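Local coordinates for protein ForH (Streptomyces kaniharaensis, PDB 6NKO) that probably acts in biosynthesis of the nucleoside antibiotic formycin A, being related to the bifunctional AICAR transformylase/IMP cyclohydrolase of de novo purine biosynthesis, at residues R46-E51 with A68-V73; G39-G44 with H62-I67; L84-M89 with Y107-I112. All blocks are in the same frame, centred on the assembly; numbering follows the deposited sequence.

How the contacts relate
The three contacts lie in the MGS-like domain, around a parallel sheet. Contacts 1 and 2, with centres about 12 Å apart, interlock along the chain and share neighbouring strands 46-49 and 65-66, which are joined by probable backbone hydrogen bonds from Glu65 N to Val47 O and from Ile67 N to Ala49 O, each 2.8 Å. Contact 3 comes later in the chain, its centre about 11 Å from that of contact 1; the loop 68-73 meets the start of helix 86-93, where Thr85 OG1 probably hydrogen-bonds Ala71 O. Contacts 2 and 3 do not touch, their nearest atoms about 5 Å apart. The structure is of the apo protein.

Contact 1 (R46-E51 with A68-V73); sequences RVAATE and ADLAGV
The guanidinium of Arg46 meets Leu70 at its edge: CG of the leucine lies in the guanidinium plane. NH2 does the touching, 3.3 Å from Leu70 CD1 and 3.5 Å from Leu70 CD2, so one terminal nitrogen faces the fork of the isobutyl group. This is van der Waals contact between a charged group and methyls. The arginine chain leaves the strand with CG opposite the carbonyl carbon and then bends at CG-CD (chi3 40°), which brings the guanidinium round to the leucine. A salt bridge from NE to Glu65 OE2, on the neighbouring strand, holds the group in that position. Strand 46-49 is the second from the edge in the parallel, Rossmann-like sheet of the MGS-like domain, between strands 22-26 and 65-66; the loop 68-73 follows edge strand 65-66. Leu70 turns back from this loop over one face of the sheet; its CG is anti to the backbone N (chi1 -170°), extending the side chain toward the strand although the nearest alpha carbons, those of Ala48 and Leu70, remain 7.8 Å apart. There Leu70 CD2 rests on Ala48 CB at 3.6 Å. Ala48 is buried and also carries Ile67 on its methyl, whereas Val47, pointing to the other face, packs against Leu40 and Leu41 of helix 33-42.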
ATOM      1  N   ARG A  46       9.185   4.044  10.635  1.00 44.39           N
ATOM      2  CA  ARG A  46       8.511   2.829  11.059  1.00 38.47           C
ATOM      3  C   ARG A  46       7.934   2.157   9.823  1.00 53.60           C
ATOM      4  O   ARG A  46       7.291   2.812   8.997  1.00 45.01           O
ATOM      5  CB  ARG A  46       7.413   3.133  12.076  1.00 42.54           C
ATOM      6  CG  ARG A  46       7.939   3.443  13.468  1.00 47.95           C
ATOM      7  CD  ARG A  46       6.803   3.732  14.427  1.00 37.71           C
ATOM      8  NE  ARG A  46       5.671   2.835  14.218  1.00 55.65           N
ATOM      9  CZ  ARG A  46       4.399   3.216  14.257  1.00 58.75           C
ATOM     10  NH1 ARG A  46       4.093   4.485  14.496  1.00 59.20           N
ATOM     11  NH2 ARG A  46       3.432   2.330  14.059  1.00 52.41           N
ATOM     12  N   VAL A  47       8.190   0.862   9.681  1.00 51.24           N
ATOM     13  CA  VAL A  47       7.783   0.106   8.505  1.00 44.67           C
ATOM     14  C   VAL A  47       6.840  -0.996   8.960  1.00 50.66           C
ATOM     15  O   VAL A  47       7.225  -1.863   9.755  1.00 50.53           O
ATOM     16  CB  VAL A  47       8.990  -0.469   7.750  1.00 51.76           C
ATOM     17  CG1 VAL A  47       8.531  -1.347   6.594  1.00 36.79           C
ATOM     18  CG2 VAL A  47       9.882   0.661   7.252  1.00 34.02           C
ATOM     19  N   ALA A  48       5.607  -0.957   8.463  1.00 46.27           N
ATOM     20  CA  ALA A  48       4.587  -1.944   8.783  1.00 39.68           C
ATOM     21  C   ALA A  48       4.138  -2.634   7.504  1.00 35.77           C
ATOM     22  O   ALA A  48       4.034  -2.000   6.450  1.00 42.50           O
ATOM     23  CB  ALA A  48       3.395  -1.295   9.489  1.00 40.95           C
ATOM     24  N   ALA A  49       3.870  -3.934   7.597  1.00 42.16           N
ATOM     25  CA  ALA A  49       3.631  -4.753   6.419  1.00 36.02           C
ATOM     26  C   ALA A  49       2.441  -5.676   6.628  1.00 44.62           C
ATOM     27  O   ALA A  49       2.106  -6.046   7.757  1.00 40.76           O
ATOM     28  CB  ALA A  49       4.868  -5.588   6.067  1.00 44.20           C
ATOM     29  N   THR A  50       1.806  -6.045   5.518  1.00 42.96           N
ATOM     30  CA  THR A  50       0.771  -7.066   5.536  1.00 37.91           C
ATOM     31  C   THR A  50       1.409  -8.448   5.654  1.00 42.60           C
ATOM     32  O   THR A  50       2.624  -8.591   5.812  1.00 41.70           O
ATOM     33  CB  THR A  50      -0.104  -6.975   4.289  1.00 36.61           C
ATOM     34  OG1 THR A  50       0.724  -6.879   3.124  1.00 45.69           O
ATOM     35  CG2 THR A  50      -1.026  -5.769   4.365  1.00 33.33           C
ATOM     36  N   GLU A  51       0.573  -9.482   5.529  1.00 49.99           N
ATOM     37  CA  GLU A  51       0.967 -10.823   5.953  1.00 60.37           C
ATOM     38  C   GLU A  51       2.166 -11.344   5.163  1.00 54.50           C
ATOM     39  O   GLU A  51       3.144 -11.823   5.748  1.00 57.66           O
ATOM     40  CB  GLU A  51      -0.238 -11.770   5.850  1.00 57.16           C
ATOM     41  CG  GLU A  51      -0.711 -12.098   4.435  1.00 85.08           C
ATOM     42  CD  GLU A  51      -1.610 -11.025   3.835  1.00 81.36           C
ATOM     43  OE1 GLU A  51      -2.068 -10.128   4.576  1.00 53.81           O
ATOM     44  OE2 GLU A  51      -1.848 -11.072   2.612  1.00 57.28           O
ATOM     45  N   ALA A  68      -1.297  -5.909  10.838  1.00 48.96           N
ATOM     46  CA  ALA A  68      -2.496  -6.462  11.453  1.00 60.24           C
ATOM     47  C   ALA A  68      -2.636  -5.986  12.896  1.00 75.64           C
ATOM     48  O   ALA A  68      -3.570  -5.244  13.229  1.00 69.47           O
ATOM     49  CB  ALA A  68      -2.476  -7.987  11.363  1.00 50.27           C
ATOM     50  N   ASP A  69      -1.733  -6.427  13.776  1.00 70.93           N
ATOM     51  CA  ASP A  69      -1.796  -6.002  15.172  1.00 72.90           C
ATOM     52  C   ASP A  69      -1.732  -4.481  15.295  1.00 76.73           C
ATOM     53  O   ASP A  69      -2.368  -3.885  16.173  1.00 72.14           O
ATOM     54  CB  ASP A  69      -0.640  -6.655  15.926  1.00 75.78           C
ATOM     55  CG  ASP A  69      -0.488  -8.146  15.591  1.00 61.68           C
ATOM     56  OD1 ASP A  69      -1.497  -8.825  15.289  1.00 82.21           O
ATOM     57  OD2 ASP A  69       0.659  -8.643  15.595  1.00 70.43           O
ATOM     58  N   LEU A  70      -0.966  -3.842  14.422  1.00 72.02           N
ATOM     59  CA  LEU A  70      -0.780  -2.396  14.435  1.00 51.70           C
ATOM     60  C   LEU A  70      -1.914  -1.758  13.659  1.00 79.47           C
ATOM     61  O   LEU A  70      -1.945  -1.863  12.432  1.00 74.26           O
ATOM     62  CB  LEU A  70       0.540  -2.018  13.773  1.00 53.93           C
ATOM     63  CG  LEU A  70       1.119  -0.611  13.835  1.00 77.30           C
ATOM     64  CD1 LEU A  70       2.211  -0.589  14.878  1.00 84.23           C
ATOM     65  CD2 LEU A  70       1.681  -0.223  12.482  1.00 69.18           C
ATOM     66  N   ALA A  71      -2.813  -1.060  14.354  1.00 80.73           N
ATOM     67  CA  ALA A  71      -3.835  -0.227  13.711  1.00 69.53           C
ATOM     68  C   ALA A  71      -4.758  -1.047  12.828  1.00 61.03           C
ATOM     69  O   ALA A  71      -5.536  -0.499  12.043  1.00 49.96           O
ATOM     70  CB  ALA A  71      -3.217   0.904  12.882  1.00 58.21           C
ATOM     71  N   GLY A  72      -4.686  -2.360  12.943  1.00 64.54           N
ATOM     72  CA  GLY A  72      -5.475  -3.199  12.086  1.00 57.29           C
ATOM     73  C   GLY A  72      -6.330  -4.115  12.908  1.00 78.63           C
ATOM     74  O   GLY A  72      -6.551  -3.889  14.105  1.00 79.72           O
ATOM     75  N   VAL A  73      -6.793  -5.180  12.278  1.00 55.01           N
ATOM     76  CA  VAL A  73      -7.848  -5.996  12.841  1.00 72.64           C
ATOM     77  C   VAL A  73      -7.509  -7.454  12.502  1.00 77.64           C
ATOM     78  O   VAL A  73      -7.985  -8.013  11.507  1.00 78.14           O
ATOM     79  CB  VAL A  73      -9.241  -5.536  12.344  1.00 72.97           C
ATOM     80  CG1 VAL A  73      -9.734  -6.117  10.984  1.00 75.77           C
ATOM     81  CG2 VAL A  73     -10.329  -5.472  13.546  1.00 74.94           C
TER

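Contact 2 (G39-G44 with H62-I67); sequences GLLRLG and HEVERI
In the Rossmann-like alpha/beta layer of the MGS-like domain, Leu41, on the last turn of helix 33-42, packs against His62, Glu63 and Val64, in the part of the chain that carries edge strand 65-66. Helix 33-42 belongs to the beta-alpha-beta unit linking strands 22-26 and 46-49, and Val64 also rests on Val47 of the latter strand. Leu41 CD1 is the hub: it lies 3.7 Å from His62 CB and 4.1 Å from Val64 CG1, with the imidazole met obliquely. Glu63 comes from the opposite direction. With CG between the backbone N and the carbonyl carbon (chi1 60°) and a bend at chi2 (-81°), its chain folds back so that the carboxylate lies against the leucine, OE2 3.6 Å from Leu41 CD1. The other methyl, Leu41 CD2, packs on the aliphatic part of the same residue, 3.8 Å from Glu63 CG. Val64 is further enclosed by Tyr54, Leu57 and Arg58 of helix 51-59. Glu63 is the centre of an inverse gamma turn, closed by a weak bond of 2.8 Å from Val64 N to His62 O. At the helix end, a Schellman motif at Gly44 returns Gly44 N to Leu41 O at 3.1 Å.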
ATOM      1  N   GLY A  39      15.935   0.348   3.567  1.00 41.39           N
ATOM      2  CA  GLY A  39      16.329   1.737   3.399  1.00 44.13           C
ATOM      3  C   GLY A  39      15.508   2.688   4.252  1.00 59.85           C
ATOM      4  O   GLY A  39      16.025   3.687   4.759  1.00 50.25           O
ATOM      5  N   LEU A  40      14.218   2.390   4.424  1.00 53.37           N
ATOM      6  CA  LEU A  40      13.377   3.239   5.261  1.00 53.38           C
ATOM      7  C   LEU A  40      13.696   3.042   6.737  1.00 50.88           C
ATOM      8  O   LEU A  40      13.662   4.001   7.518  1.00 42.05           O
ATOM      9  CB  LEU A  40      11.901   2.957   4.982  1.00 48.07           C
ATOM     10  CG  LEU A  40      11.407   3.233   3.559  1.00 38.43           C
ATOM     11  CD1 LEU A  40      10.072   2.547   3.321  1.00 33.99           C
ATOM     12  CD2 LEU A  40      11.305   4.727   3.287  1.00 35.75           C
ATOM     13  N   LEU A  41      14.016   1.810   7.139  1.00 46.73           N
ATOM     14  CA  LEU A  41      14.316   1.544   8.544  1.00 50.67           C
ATOM     15  C   LEU A  41      15.597   2.245   8.982  1.00 46.54           C
ATOM     16  O   LEU A  41      15.674   2.758  10.105  1.00 52.63           O
ATOM     17  CB  LEU A  41      14.412   0.039   8.783  1.00 39.89           C
ATOM     18  CG  LEU A  41      13.085  -0.724   8.762  1.00 47.63           C
ATOM     19  CD1 LEU A  41      13.328  -2.223   8.679  1.00 48.41           C
ATOM     20  CD2 LEU A  41      12.235  -0.379   9.978  1.00 48.36           C
ATOM     21  N   ARG A  42      16.614   2.279   8.115  1.00 47.34           N
ATOM     22  CA  ARG A  42      17.840   3.001   8.440  1.00 60.60           C
ATOM     23  C   ARG A  42      17.612   4.504   8.542  1.00 57.98           C
ATOM     24  O   ARG A  42      18.385   5.191   9.219  1.00 61.81           O
ATOM     25  CB  ARG A  42      18.926   2.712   7.399  1.00 52.08           C
ATOM     26  CG  ARG A  42      19.105   1.238   7.074  1.00 69.52           C
ATOM     27  CD  ARG A  42      20.428   0.975   6.372  1.00 75.91           C
ATOM     28  NE  ARG A  42      20.261   0.136   5.187  1.00 81.92           N
ATOM     29  CZ  ARG A  42      20.165   0.606   3.947  1.00 77.77           C
ATOM     30  NH1 ARG A  42      20.220   1.912   3.722  1.00 65.05           N
ATOM     31  NH2 ARG A  42      20.013  -0.230   2.929  1.00 88.74           N
ATOM     32  N   LEU A  43      16.575   5.025   7.888  1.00 51.64           N
ATOM     33  CA  LEU A  43      16.232   6.437   7.982  1.00 48.00           C
ATOM     34  C   LEU A  43      15.389   6.758   9.211  1.00 42.68           C
ATOM     35  O   LEU A  43      14.978   7.912   9.375  1.00 41.06           O
ATOM     36  CB  LEU A  43      15.492   6.880   6.718  1.00 44.01           C
ATOM     37  CG  LEU A  43      16.330   6.990   5.445  1.00 56.98           C
ATOM     38  CD1 LEU A  43      15.454   7.378   4.261  1.00 58.47           C
ATOM     39  CD2 LEU A  43      17.461   7.989   5.629  1.00 39.72           C
ATOM     40  N   GLY A  44      15.126   5.777  10.071  1.00 39.37           N
ATOM     41  CA  GLY A  44      14.323   5.987  11.255  1.00 42.75           C
ATOM     42  C   GLY A  44      12.836   5.795  11.062  1.00 52.70           C
ATOM     43  O   GLY A  44      12.081   5.918  12.036  1.00 43.23           O
ATOM     44  N   HIS A  62      14.700  -7.747   9.567  1.00 53.85           N
ATOM     45  CA  HIS A  62      14.333  -6.340   9.583  1.00 48.28           C
ATOM     46  C   HIS A  62      13.213  -6.133  10.595  1.00 43.32           C
ATOM     47  O   HIS A  62      12.316  -6.977  10.724  1.00 42.98           O
ATOM     48  CB  HIS A  62      13.888  -5.881   8.188  1.00 46.48           C
ATOM     49  CG  HIS A  62      14.963  -5.956   7.147  1.00 56.02           C
ATOM     50  ND1 HIS A  62      15.024  -6.966   6.210  1.00 53.79           N
ATOM     51  CD2 HIS A  62      16.018  -5.143   6.892  1.00 52.68           C
ATOM     52  CE1 HIS A  62      16.065  -6.770   5.419  1.00 59.42           C
ATOM     53  NE2 HIS A  62      16.686  -5.671   5.813  1.00 44.41           N
ATOM     54  N   GLU A  63      13.296  -5.026  11.332  1.00 60.50           N
ATOM     55  CA  GLU A  63      12.363  -4.725  12.418  1.00 68.31           C
ATOM     56  C   GLU A  63      11.070  -4.116  11.864  1.00 50.45           C
ATOM     57  O   GLU A  63      10.673  -2.995  12.193  1.00 58.90           O
ATOM     58  CB  GLU A  63      13.032  -3.809  13.446  1.00 56.56           C
ATOM     59  CG  GLU A  63      13.504  -2.435  12.893  1.00 61.77           C
ATOM     60  CD  GLU A  63      14.850  -2.492  12.176  1.00 84.06           C
ATOM     61  OE1 GLU A  63      15.644  -1.527  12.284  1.00 67.99           O
ATOM     62  OE2 GLU A  63      15.118  -3.511  11.503  1.00 73.38           O
ATOM     63  N   VAL A  64      10.416  -4.877  11.017  1.00 50.20           N
ATOM     64  CA  VAL A  64       9.144  -4.462  10.442  1.00 56.14           C
ATOM     65  C   VAL A  64       8.033  -4.851  11.403  1.00 50.78           C
ATOM     66  O   VAL A  64       8.119  -5.848  12.130  1.00 54.59           O
ATOM     67  CB  VAL A  64       8.929  -5.069   9.037  1.00 44.99           C
ATOM     68  CG1 VAL A  64       9.974  -4.529   8.072  1.00 42.91           C
ATOM     69  CG2 VAL A  64       8.978  -6.596   9.083  1.00 49.99           C
ATOM     70  N   GLU A  65       6.987  -4.042  11.423  1.00 54.11           N
ATOM     71  CA  GLU A  65       5.857  -4.268  12.305  1.00 53.19           C
ATOM     72  C   GLU A  65       4.718  -4.897  11.516  1.00 44.54           C
ATOM     73  O   GLU A  65       4.630  -4.752  10.296  1.00 40.04           O
ATOM     74  CB  GLU A  65       5.408  -2.958  12.961  1.00 47.80           C
ATOM     75  CG  GLU A  65       6.453  -2.366  13.904  1.00 59.63           C
ATOM     76  CD  GLU A  65       6.205  -0.903  14.229  1.00 76.44           C
ATOM     77  OE1 GLU A  65       5.334  -0.616  15.073  1.00 84.25           O
ATOM     78  OE2 GLU A  65       6.891  -0.036  13.647  1.00 74.34           O
ATOM     79  N   ARG A  66       3.862  -5.625  12.222  1.00 46.77           N
ATOM     80  CA  ARG A  66       2.718  -6.271  11.594  1.00 47.72           C
ATOM     81  C   ARG A  66       1.578  -5.271  11.457  1.00 62.62           C
ATOM     82  O   ARG A  66       1.058  -4.780  12.464  1.00 59.54           O
ATOM     83  CB  ARG A  66       2.281  -7.472  12.425  1.00 44.58           C
ATOM     84  CG  ARG A  66       2.470  -8.808  11.736  1.00 47.62           C
ATOM     85  CD  ARG A  66       1.559  -9.862  12.335  1.00 48.67           C
ATOM     86  NE  ARG A  66       1.836 -11.196  11.810  1.00 73.13           N
ATOM     87  CZ  ARG A  66       2.649 -12.073  12.389  1.00 68.29           C
ATOM     88  NH1 ARG A  66       3.273 -11.757  13.516  1.00 61.96           N
ATOM     89  NH2 ARG A  66       2.838 -13.265  11.842  1.00 74.86           N
ATOM     90  N   ILE A  67       1.179  -4.976  10.216  1.00 54.02           N
ATOM     91  CA  ILE A  67       0.061  -4.066   9.976  1.00 57.52           C
ATOM     92  C   ILE A  67      -1.237  -4.611  10.548  1.00 61.60           C
ATOM     93  O   ILE A  67      -2.207  -3.865  10.709  1.00 72.66           O
ATOM     94  CB  ILE A  67      -0.108  -3.787   8.468  1.00 51.96           C
ATOM     95  CG1 ILE A  67      -0.820  -2.457   8.236  1.00 54.43           C
ATOM     96  CG2 ILE A  67      -0.947  -4.878   7.822  1.00 61.75           C
ATOM     97  CD1 ILE A  67      -0.102  -1.260   8.798  1.00 53.78           C
TER

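Contact 3 (L84-M89 with Y107-I112); sequences LTVSVM and YGIPRI
Ile109 lays its CD1 methyl on CG1 of Val86, 3.7 Å away, the two side chains crossing at about a right angle. The contact sets the first turn of helix 86-93 against the loop that leads from helix 98-107 to strand 114-117, an inner strand of the Rossmann-like sheet in the MGS-like domain; a Schellman motif with Gly108 as its C-prime residue ends the preceding helix and turns the chain toward Ile109. The two branches of the isoleucine divide between neighbouring residues of the turn: CG1 is opposite its carbonyl carbon (chi1 -59°) and carries CD1 to Val86, while the branch methyl CG2 reaches Ser87 O at 3.3 Å. An alanine in place of Ile109 would lack both branches, and is likely to leave Val86 CG1 without its apolar mate and a gap beside the Ser87 carbonyl. That carbonyl has a polar partner too: a water donates to Ser87 O and to Pro110 O, 2.8 Å from each, tying helix to loop. Further along, Ile112 uses one atom where Ile109 uses two: CD1 lies 3.3 Å from Val88 O and 4.1 Å from Val88 CG1, meeting the valine obliquely; its side chain also lies on Leu22 and Val24 of the sheet. Arg111, between the two, gives hydrogen bonds to Gly91 O and Ala94 O, where its charge would suit the C-terminal end of helix 86-93. The start of helix 86-93 is capped by Thr85, whose OG1 accepts a weak but nearly straight bond from Val88 N, 3.3 Å long with an angle of 168°.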
ATOM      1  N   LEU A  84      -8.730  -2.253   6.947  1.00 29.80           N
ATOM      2  CA  LEU A  84      -9.968  -1.489   6.853  1.00 32.71           C
ATOM      3  C   LEU A  84     -10.419  -1.078   8.255  1.00 36.97           C
ATOM      4  O   LEU A  84     -11.400  -1.572   8.811  1.00 38.43           O
ATOM      5  CB  LEU A  84     -11.031  -2.302   6.119  1.00 33.38           C
ATOM      6  CG  LEU A  84     -10.688  -2.578   4.651  1.00 44.28           C
ATOM      7  CD1 LEU A  84     -11.413  -3.811   4.121  1.00 35.40           C
ATOM      8  CD2 LEU A  84     -10.992  -1.360   3.789  1.00 31.74           C
ATOM      9  N   THR A  85      -9.647  -0.161   8.832  1.00 30.61           N
ATOM     10  CA  THR A  85      -9.924   0.417  10.137  1.00 29.44           C
ATOM     11  C   THR A  85      -9.769   1.927  10.048  1.00 33.67           C
ATOM     12  O   THR A  85      -9.201   2.461   9.091  1.00 35.47           O
ATOM     13  CB  THR A  85      -8.988  -0.130  11.229  1.00 38.39           C
ATOM     14  OG1 THR A  85      -7.658   0.357  11.008  1.00 31.68           O
ATOM     15  CG2 THR A  85      -8.981  -1.656  11.242  1.00 29.89           C
ATOM     16  N   VAL A  86     -10.279   2.616  11.069  1.00 35.74           N
ATOM     17  CA  VAL A  86     -10.155   4.069  11.120  1.00 30.24           C
ATOM     18  C   VAL A  86      -8.689   4.476  11.202  1.00 31.27           C
ATOM     19  O   VAL A  86      -8.268   5.462  10.586  1.00 44.17           O
ATOM     20  CB  VAL A  86     -10.967   4.630  12.301  1.00 39.92           C
ATOM     21  CG1 VAL A  86     -10.709   6.116  12.470  1.00 40.82           C
ATOM     22  CG2 VAL A  86     -12.449   4.354  12.102  1.00 39.23           C
ATOM     23  N   SER A  87      -7.882   3.714  11.941  1.00 36.96           N
ATOM     24  CA  SER A  87      -6.488   4.095  12.149  1.00 38.38           C
ATOM     25  C   SER A  87      -5.687   4.037  10.852  1.00 38.86           C
ATOM     26  O   SER A  87      -4.910   4.952  10.554  1.00 32.70           O
ATOM     27  CB  SER A  87      -5.857   3.198  13.213  1.00 29.23           C
ATOM     28  OG  SER A  87      -6.348   3.516  14.503  1.00 62.41           O
ATOM     29  N   VAL A  88      -5.858   2.974  10.064  1.00 35.54           N
ATOM     30  CA  VAL A  88      -5.091   2.846   8.829  1.00 37.03           C
ATOM     31  C   VAL A  88      -5.648   3.765   7.748  1.00 36.20           C
ATOM     32  O   VAL A  88      -4.912   4.558   7.149  1.00 36.22           O
ATOM     33  CB  VAL A  88      -5.059   1.380   8.360  1.00 41.55           C
ATOM     34  CG1 VAL A  88      -4.498   1.295   6.947  1.00 30.57           C
ATOM     35  CG2 VAL A  88      -4.233   0.538   9.311  1.00 37.00           C
ATOM     36  N   MET A  89      -6.953   3.673   7.478  1.00 28.78           N
ATOM     37  CA  MET A  89      -7.544   4.481   6.416  1.00 25.76           C
ATOM     38  C   MET A  89      -7.612   5.954   6.796  1.00 41.03           C
ATOM     39  O   MET A  89      -7.517   6.824   5.922  1.00 37.75           O
ATOM     40  CB  MET A  89      -8.934   3.952   6.066  1.00 33.73           C
ATOM     41  CG  MET A  89      -8.936   2.525   5.527  1.00 31.63           C
ATOM     42  SD  MET A  89      -7.727   2.278   4.210  1.00 40.89           S
ATOM     43  CE  MET A  89      -8.391   3.355   2.944  1.00 31.20           C
ATOM     44  N   TYR A 107      -8.098  10.589  18.736  1.00 39.64           N
ATOM     45  CA  TYR A 107      -8.112   9.137  18.646  1.00 47.22           C
ATOM     46  C   TYR A 107      -6.719   8.528  18.597  1.00 37.14           C
ATOM     47  O   TYR A 107      -6.593   7.304  18.698  1.00 44.60           O
ATOM     48  CB  TYR A 107      -8.918   8.699  17.418  1.00 42.71           C
ATOM     49  CG  TYR A 107     -10.392   9.012  17.538  1.00 46.42           C
ATOM     50  CD1 TYR A 107     -10.897  10.238  17.125  1.00 40.50           C
ATOM     51  CD2 TYR A 107     -11.277   8.087  18.080  1.00 46.63           C
ATOM     52  CE1 TYR A 107     -12.242  10.533  17.241  1.00 50.90           C
ATOM     53  CE2 TYR A 107     -12.625   8.374  18.201  1.00 40.17           C
ATOM     54  CZ  TYR A 107     -13.102   9.599  17.779  1.00 46.83           C
ATOM     55  OH  TYR A 107     -14.442   9.893  17.894  1.00 51.50           O
ATOM     56  N   GLY A 108      -5.677   9.342  18.459  1.00 47.74           N
ATOM     57  CA  GLY A 108      -4.322   8.834  18.446  1.00 42.32           C
ATOM     58  C   GLY A 108      -3.964   8.114  17.163  1.00 47.46           C
ATOM     59  O   GLY A 108      -3.431   7.000  17.196  1.00 46.07           O
ATOM     60  N   ILE A 109      -4.243   8.743  16.026  1.00 36.32           N
ATOM     61  CA  ILE A 109      -4.029   8.148  14.714  1.00 38.52           C
ATOM     62  C   ILE A 109      -2.801   8.809  14.091  1.00 36.50           C
ATOM     63  O   ILE A 109      -2.847   9.996  13.739  1.00 45.23           O
ATOM     64  CB  ILE A 109      -5.260   8.308  13.812  1.00 35.97           C
ATOM     65  CG1 ILE A 109      -6.481   7.650  14.461  1.00 49.59           C
ATOM     66  CG2 ILE A 109      -4.985   7.715  12.438  1.00 34.46           C
ATOM     67  CD1 ILE A 109      -7.786   7.945  13.749  1.00 42.99           C
ATOM     68  N   PRO A 110      -1.697   8.090  13.925  1.00 43.03           N
ATOM     69  CA  PRO A 110      -0.540   8.663  13.236  1.00 38.61           C
ATOM     70  C   PRO A 110      -0.770   8.728  11.734  1.00 41.93           C
ATOM     71  O   PRO A 110      -1.572   7.989  11.162  1.00 37.32           O
ATOM     72  CB  PRO A 110       0.591   7.689  13.576  1.00 38.16           C
ATOM     73  CG  PRO A 110      -0.100   6.381  13.772  1.00 40.62           C
ATOM     74  CD  PRO A 110      -1.476   6.685  14.315  1.00 35.23           C
ATOM     75  N   ARG A 111      -0.048   9.643  11.098  1.00 41.20           N
ATOM     76  CA  ARG A 111      -0.100   9.768   9.651  1.00 43.64           C
ATOM     77  C   ARG A 111       0.703   8.648   9.002  1.00 42.03           C
ATOM     78  O   ARG A 111       1.787   8.289   9.470  1.00 39.82           O
ATOM     79  CB  ARG A 111       0.440  11.131   9.214  1.00 42.20           C
ATOM     80  CG  ARG A 111       0.961  11.180   7.787  1.00 39.75           C
ATOM     81  CD  ARG A 111      -0.179  11.158   6.780  1.00 37.35           C
ATOM     82  NE  ARG A 111      -0.823  12.461   6.641  1.00 43.11           N
ATOM     83  CZ  ARG A 111      -2.102  12.630   6.324  1.00 49.73           C
ATOM     84  NH1 ARG A 111      -2.879  11.577   6.114  1.00 47.03           N
ATOM     85  NH2 ARG A 111      -2.606  13.851   6.218  1.00 50.53           N
ATOM     86  N   ILE A 112       0.152   8.081   7.935  1.00 40.41           N
ATOM     87  CA  ILE A 112       0.862   7.119   7.102  1.00 42.01           C
ATOM     88  C   ILE A 112       1.465   7.895   5.938  1.00 39.00           C
ATOM     89  O   ILE A 112       0.740   8.428   5.090  1.00 35.53           O
ATOM     90  CB  ILE A 112      -0.059   5.990   6.620  1.00 34.43           C
ATOM     91  CG1 ILE A 112      -0.375   5.035   7.776  1.00 30.82           C
ATOM     92  CG2 ILE A 112       0.586   5.232   5.472  1.00 33.40           C
ATOM     93  CD1 ILE A 112      -1.611   4.188   7.561  1.00 30.91           C
TER
HETATM   94  O   HOH W   1      -2.146   5.227  11.041  1.00 36.36           O